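Local coordinates for protein beta-galactosidase (Geobacillus stearothermophilus, PDB 4OIF) that probably hydrolyses terminal non-reducing beta-D-galactose residues from beta-D-galactosides, as a zinc-containing, trimeric, intracellular member of glycoside hydrolase family 42, at residues L620-E625 against Q651-E657; F642-F646 against L674-R680. The contacts are given in a common frame with arbitrary orientation. Where two conformers were deposited one is given. Residues are numbered along the deposited sequence.

Interaction 1: residues L620-E625 against Q651-E657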
# COMPACT_ATOMS: atom_id res chain seq x y z
N LEU A 620 -41.94 23.69 -6.48
CA LEU A 620 -42.30 24.95 -5.85
C LEU A 620 -41.06 25.79 -5.69
O LEU A 620 -40.10 25.36 -5.04
CB LEU A 620 -42.97 24.74 -4.49
CG LEU A 620 -43.30 26.03 -3.73
CD1 LEU A 620 -44.45 26.80 -4.38
CD2 LEU A 620 -43.61 25.73 -2.27
N PHE A 621 -41.05 26.97 -6.29
CA PHE A 621 -39.90 27.85 -6.13
C PHE A 621 -39.80 28.36 -4.70
O PHE A 621 -40.77 28.85 -4.13
CB PHE A 621 -39.97 29.03 -7.09
CG PHE A 621 -38.85 30.01 -6.89
CD1 PHE A 621 -37.58 29.74 -7.37
CD2 PHE A 621 -39.05 31.19 -6.18
CE1 PHE A 621 -36.53 30.63 -7.16
CE2 PHE A 621 -38.01 32.08 -5.96
CZ PHE A 621 -36.74 31.80 -6.46
N VAL A 622 -38.62 28.23 -4.12
CA VAL A 622 -38.33 28.84 -2.84
C VAL A 622 -37.03 29.60 -2.99
O VAL A 622 -36.05 29.06 -3.49
CB VAL A 622 -38.20 27.81 -1.70
CG1 VAL A 622 -37.84 28.51 -0.40
CG2 VAL A 622 -39.46 26.99 -1.56
N LYS A 623 -37.00 30.86 -2.57
CA LYS A 623 -35.78 31.66 -2.61
C LYS A 623 -34.89 31.32 -1.42
O LYS A 623 -35.33 31.35 -0.28
CB LYS A 623 -36.12 33.15 -2.62
CG LYS A 623 -34.94 34.08 -2.51
CD LYS A 623 -35.34 35.50 -2.90
CE LYS A 623 -34.16 36.46 -2.87
NZ LYS A 623 -33.59 36.62 -1.50
N HIS A 624 -33.63 30.98 -1.70
CA HIS A 624 -32.70 30.55 -0.66
C HIS A 624 -31.24 30.65 -1.10
O HIS A 624 -30.94 30.78 -2.29
CB HIS A 624 -33.02 29.11 -0.23
CG HIS A 624 -32.86 28.10 -1.32
ND1 HIS A 624 -31.62 27.69 -1.77
CD2 HIS A 624 -33.77 27.43 -2.06
CE1 HIS A 624 -31.78 26.80 -2.74
NE2 HIS A 624 -33.07 26.62 -2.93
N GLU A 625 -30.34 30.57 -0.13
CA GLU A 625 -28.90 30.49 -0.37
C GLU A 625 -28.45 29.06 -0.61
O GLU A 625 -29.21 28.11 -0.39
CB GLU A 625 -28.13 31.08 0.82
CG GLU A 625 -28.51 32.51 1.14
CD GLU A 625 -28.25 33.46 -0.01
OE1 GLU A 625 -27.34 33.19 -0.83
OE2 GLU A 625 -28.96 34.48 -0.13
N GLN A 651 -30.74 30.41 8.26
CA GLN A 651 -30.94 30.45 6.83
C GLN A 651 -32.30 31.04 6.45
O GLN A 651 -33.35 30.48 6.74
CB GLN A 651 -30.77 29.04 6.29
CG GLN A 651 -30.30 29.02 4.88
CD GLN A 651 -28.90 29.54 4.70
OE1 GLN A 651 -28.69 30.52 3.99
NE2 GLN A 651 -27.92 28.88 5.32
N ALA A 652 -32.27 32.20 5.79
CA ALA A 652 -33.50 32.87 5.38
C ALA A 652 -34.00 32.31 4.06
O ALA A 652 -33.26 32.20 3.09
CB ALA A 652 -33.29 34.38 5.27
N VAL A 653 -35.28 31.99 4.03
CA VAL A 653 -35.86 31.27 2.93
C VAL A 653 -37.12 32.05 2.59
O VAL A 653 -37.67 32.70 3.46
CB VAL A 653 -36.12 29.79 3.36
CG1 VAL A 653 -37.48 29.28 2.96
CG2 VAL A 653 -34.97 28.87 2.89
N VAL A 654 -37.56 32.08 1.33
CA VAL A 654 -38.74 32.87 1.00
C VAL A 654 -39.70 32.11 0.08
O VAL A 654 -39.33 31.69 -1.02
CB VAL A 654 -38.38 34.22 0.32
CG1 VAL A 654 -39.63 35.05 0.07
CG2 VAL A 654 -37.41 35.01 1.18
N LEU A 655 -40.94 31.94 0.55
CA LEU A 655 -42.01 31.32 -0.23
C LEU A 655 -42.84 32.41 -0.89
O LEU A 655 -43.27 33.34 -0.21
CB LEU A 655 -42.90 30.48 0.69
CG LEU A 655 -42.39 29.14 1.21
CD1 LEU A 655 -42.96 28.88 2.58
CD2 LEU A 655 -42.82 28.05 0.27
N GLU A 656 -43.08 32.31 -2.20
CA GLU A 656 -43.87 33.32 -2.91
C GLU A 656 -45.36 33.01 -2.86
O GLU A 656 -46.19 33.90 -2.71
CB GLU A 656 -43.42 33.45 -4.37
CG GLU A 656 -42.09 34.17 -4.54
CD GLU A 656 -41.60 34.16 -5.97
OE1 GLU A 656 -42.24 33.52 -6.84
OE2 GLU A 656 -40.55 34.78 -6.23
N GLU A 657 -45.70 31.73 -3.01
CA GLU A 657 -47.08 31.28 -2.89
C GLU A 657 -47.29 30.78 -1.47
O GLU A 657 -46.32 30.50 -0.77
CB GLU A 657 -47.39 30.18 -3.91
CG GLU A 657 -47.45 30.69 -5.35
CD GLU A 657 -47.78 29.60 -6.35
OE1 GLU A 657 -46.91 28.72 -6.59
OE2 GLU A 657 -48.90 29.61 -6.90
O HOH W 1 -33.50 34.31 0.99
O HOH W 2 -31.24 30.73 2.54
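Leu-620 opens the segment with its side chain directed at the corner where the chain leaves strand 651-655: its CD2 meets CD2 of Leu-655 at 3.5 Å, and its CD1 lies 3.8 Å from OE1 of Glu-657, a carboxylate that also forms a salt bridge with Lys-684. The exposed ring of Phe-621 leans over the same corner, CE2 lying 3.7 Å from OE2 of Glu-656. Val-622 turns inward, packing CG1 on Val-653 CG1 (3.5 Å) and CG2 on Leu-655 CD2 (4.0 Å), while its CA makes a CA-H...O contact with Val-654 O (3.5 Å). Lys-623 supplies the true strand pairing. Its N donates to Val-654 O (2.9 Å) and its O accepts from Val-654 N (2.8 Å), an antiparallel hydrogen-bonded pair that makes 622-623 the short edge strand of a three-stranded antiparallel sheet, next to 651-655 and then 671-674. This sheet packs through Val-622 and Val-653 against the neighbouring sheet of the C-terminal domain, where Val-628 and Val-630 receive them, so the contact builds one layer of a small beta sandwich. On the other face, Lys-623 and Val-654 bring their CB atoms to 3.9 Å. His-624 still runs close to Val-653, its CB 3.7 Å from Val-653 CG2; the imidazole points elsewhere, ND1 donating to Glu-625 O (2.8 Å) and NE2 engaging Asp-453. The backbones separate at Glu-625, where water 2 sits, accepting from Glu-625 N (2.8 Å) and donating to Gln-651 OE1 (2.9 Å) and Ala-652 O (2.6 Å).

Interaction 2: residues F642-F646 against L674-R680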
# COMPACT_ATOMS: atom_id res chain seq x y z
N PHE A 642 -40.32 19.71 0.52
CA PHE A 642 -39.36 19.65 1.62
C PHE A 642 -38.34 20.77 1.46
O PHE A 642 -37.64 20.84 0.44
CB PHE A 642 -38.64 18.30 1.65
CG PHE A 642 -39.52 17.14 2.01
CD1 PHE A 642 -40.48 16.66 1.13
CD2 PHE A 642 -39.35 16.49 3.23
CE1 PHE A 642 -41.29 15.58 1.47
CE2 PHE A 642 -40.15 15.40 3.58
CZ PHE A 642 -41.12 14.95 2.69
N ILE A 643 -38.26 21.63 2.47
CA ILE A 643 -37.26 22.69 2.50
C ILE A 643 -36.21 22.34 3.57
O ILE A 643 -36.47 22.42 4.77
CB ILE A 643 -37.89 24.05 2.79
CG1 ILE A 643 -39.12 24.26 1.88
CG2 ILE A 643 -36.87 25.15 2.60
CD1 ILE A 643 -39.93 25.54 2.17
N MET A 644 -35.02 21.97 3.11
CA MET A 644 -34.02 21.36 3.97
C MET A 644 -32.74 22.19 4.09
O MET A 644 -32.08 22.50 3.10
CB MET A 644 -33.70 19.95 3.45
CG MET A 644 -34.93 19.06 3.35
SD MET A 644 -34.66 17.55 2.40
CE MET A 644 -34.44 18.19 0.74
N ASN A 645 -32.39 22.56 5.31
CA ASN A 645 -31.18 23.34 5.54
C ASN A 645 -29.98 22.43 5.77
O ASN A 645 -29.73 22.01 6.89
CB ASN A 645 -31.36 24.29 6.72
CG ASN A 645 -30.16 25.18 6.95
OD1 ASN A 645 -29.19 25.16 6.18
ND2 ASN A 645 -30.22 25.98 8.01
N PHE A 646 -29.22 22.15 4.71
CA PHE A 646 -28.03 21.33 4.85
C PHE A 646 -26.78 22.18 5.16
O PHE A 646 -25.70 21.92 4.63
CB PHE A 646 -27.80 20.49 3.58
CG PHE A 646 -28.67 19.25 3.51
CD1 PHE A 646 -28.43 18.16 4.34
CD2 PHE A 646 -29.72 19.17 2.59
CE1 PHE A 646 -29.23 17.01 4.26
CE2 PHE A 646 -30.52 18.03 2.51
CZ PHE A 646 -30.27 16.94 3.35
N LEU A 674 -34.71 29.37 9.02
CA LEU A 674 -34.41 27.98 9.32
C LEU A 674 -33.20 27.94 10.24
O LEU A 674 -32.15 28.50 9.92
CB LEU A 674 -34.14 27.19 8.04
CG LEU A 674 -35.25 27.17 6.98
CD1 LEU A 674 -34.79 26.52 5.68
CD2 LEU A 674 -36.46 26.43 7.50
N ASP A 675 -33.35 27.29 11.39
CA ASP A 675 -32.19 27.02 12.23
C ASP A 675 -31.34 25.98 11.53
O ASP A 675 -31.79 25.34 10.57
CB ASP A 675 -32.60 26.52 13.62
CG ASP A 675 -33.48 27.51 14.35
OD1 ASP A 675 -33.11 28.70 14.45
OD2 ASP A 675 -34.56 27.09 14.82
N LYS A 676 -30.11 25.80 12.02
CA LYS A 676 -29.24 24.74 11.54
C LYS A 676 -29.99 23.41 11.43
O LYS A 676 -30.70 22.99 12.35
CB LYS A 676 -28.02 24.57 12.47
CG LYS A 676 -27.03 23.50 12.03
CD LYS A 676 -26.35 22.83 13.21
CE LYS A 676 -25.58 23.81 14.05
NZ LYS A 676 -25.14 23.22 15.34
N TYR A 677 -29.87 22.78 10.26
CA TYR A 677 -30.39 21.44 9.98
C TYR A 677 -31.91 21.36 10.02
O TYR A 677 -32.48 20.27 9.95
CB TYR A 677 -29.81 20.42 10.97
CG TYR A 677 -28.31 20.22 10.83
CD1 TYR A 677 -27.64 20.60 9.68
CD2 TYR A 677 -27.59 19.63 11.85
CE1 TYR A 677 -26.27 20.42 9.56
CE2 TYR A 677 -26.23 19.44 11.75
CZ TYR A 677 -25.57 19.84 10.61
OH TYR A 677 -24.21 19.64 10.52
N GLU A 678 -32.57 22.50 10.10
CA GLU A 678 -34.01 22.49 10.19
C GLU A 678 -34.63 22.12 8.86
O GLU A 678 -34.16 22.55 7.81
CB GLU A 678 -34.56 23.84 10.64
CG GLU A 678 -36.06 23.80 10.85
CD GLU A 678 -36.60 25.12 11.28
OE1 GLU A 678 -35.79 26.04 11.53
OE2 GLU A 678 -37.84 25.24 11.37
N VAL A 679 -35.67 21.31 8.92
CA VAL A 679 -36.44 20.98 7.75
C VAL A 679 -37.84 21.54 7.92
O VAL A 679 -38.39 21.57 9.00
CB VAL A 679 -36.53 19.45 7.50
CG1 VAL A 679 -37.26 19.17 6.19
CG2 VAL A 679 -35.14 18.82 7.50
N ARG A 680 -38.39 22.01 6.82
CA ARG A 680 -39.76 22.42 6.80
C ARG A 680 -40.48 21.51 5.82
O ARG A 680 -40.05 21.36 4.69
CB ARG A 680 -39.86 23.88 6.37
CG ARG A 680 -40.74 24.68 7.25
CD ARG A 680 -40.17 24.91 8.64
NE ARG A 680 -40.99 25.92 9.29
CZ ARG A 680 -42.14 25.65 9.89
NH1 ARG A 680 -42.55 24.38 9.96
NH2 ARG A 680 -42.86 26.61 10.43
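The side chain of Ile-643 lies over Leu-674, with CG2 of Ile-643 4.0 Å from CD1 of Leu-674, and beside the aliphatic base of Arg-680, the CB atoms of Ile-643 and Arg-680 being 4.1 Å apart. Beneath it the backbones of Ile-643 and Arg-680 form an antiparallel hydrogen-bonded pair: Ile-643 N donates to Arg-680 O at 2.9 Å, and Arg-680 N returns a bond to Ile-643 O at 2.8 Å. The next pair, Met-644 with Val-679, is non-hydrogen-bonded, and its side chains meet on the other face, CG of Met-644 against CG1 of Val-679 at 3.7 Å. That face, with Phe-642, turns to the barrel helix 341-351. Pairing continues through Asn-645 N, which donates to Glu-678 O (3.1 Å), next to the type II turn, Asp-675 to Glu-678, that leads into the strand.

Asn-645 is the residue most covered in this contact. It reaches into the turn, where ND2 donates to Asp-675 O at 3.1 Å, the same carbonyl that closes the turn by accepting from Glu-678 N (3.0 Å); its OD1 is held by Thr-647. Glu-678 OE1 in turn accepts from Asp-675 N (2.7 Å). Tyr-677, with a positive phi of 66° in the third position of the turn, brings its CA to 3.2 Å from Asn-645 O, and its OH is hydrogen-bonded to Glu-648 OE2. Beside the TIM barrel, the turn carries the chain from strand 671-674 of one sheet to strand 679-685 of the other, a connection between the two layers of a beta sandwich.

Interaction 1 pairs strands of the three-stranded sheet of the C-terminal beta domain, while interaction 2 pairs strands of the five-stranded one and reaches back through Leu-674; their centres are about 12 Å apart, and their segments alternate along the chain. Strand 638-645 leads directly to strand 651-655, carrying the chain from one sheet to the other. Within the sheet of interaction 1, Gln-651 O meets Leu-674 N at 2.9 Å, a probable hydrogen bond, and Val-653 CG2 packs on Leu-674 CD1 (3.7 Å). Across the interior, Val-622 CG2 packs on Ile-643 CD1 (4.0 Å), while Gln-651 CB lies 3.6 Å from Asn-645 ND2. Both contacts are away from the predicted catalytic glutamates and the zinc site; interaction 2 faces the barrel helices.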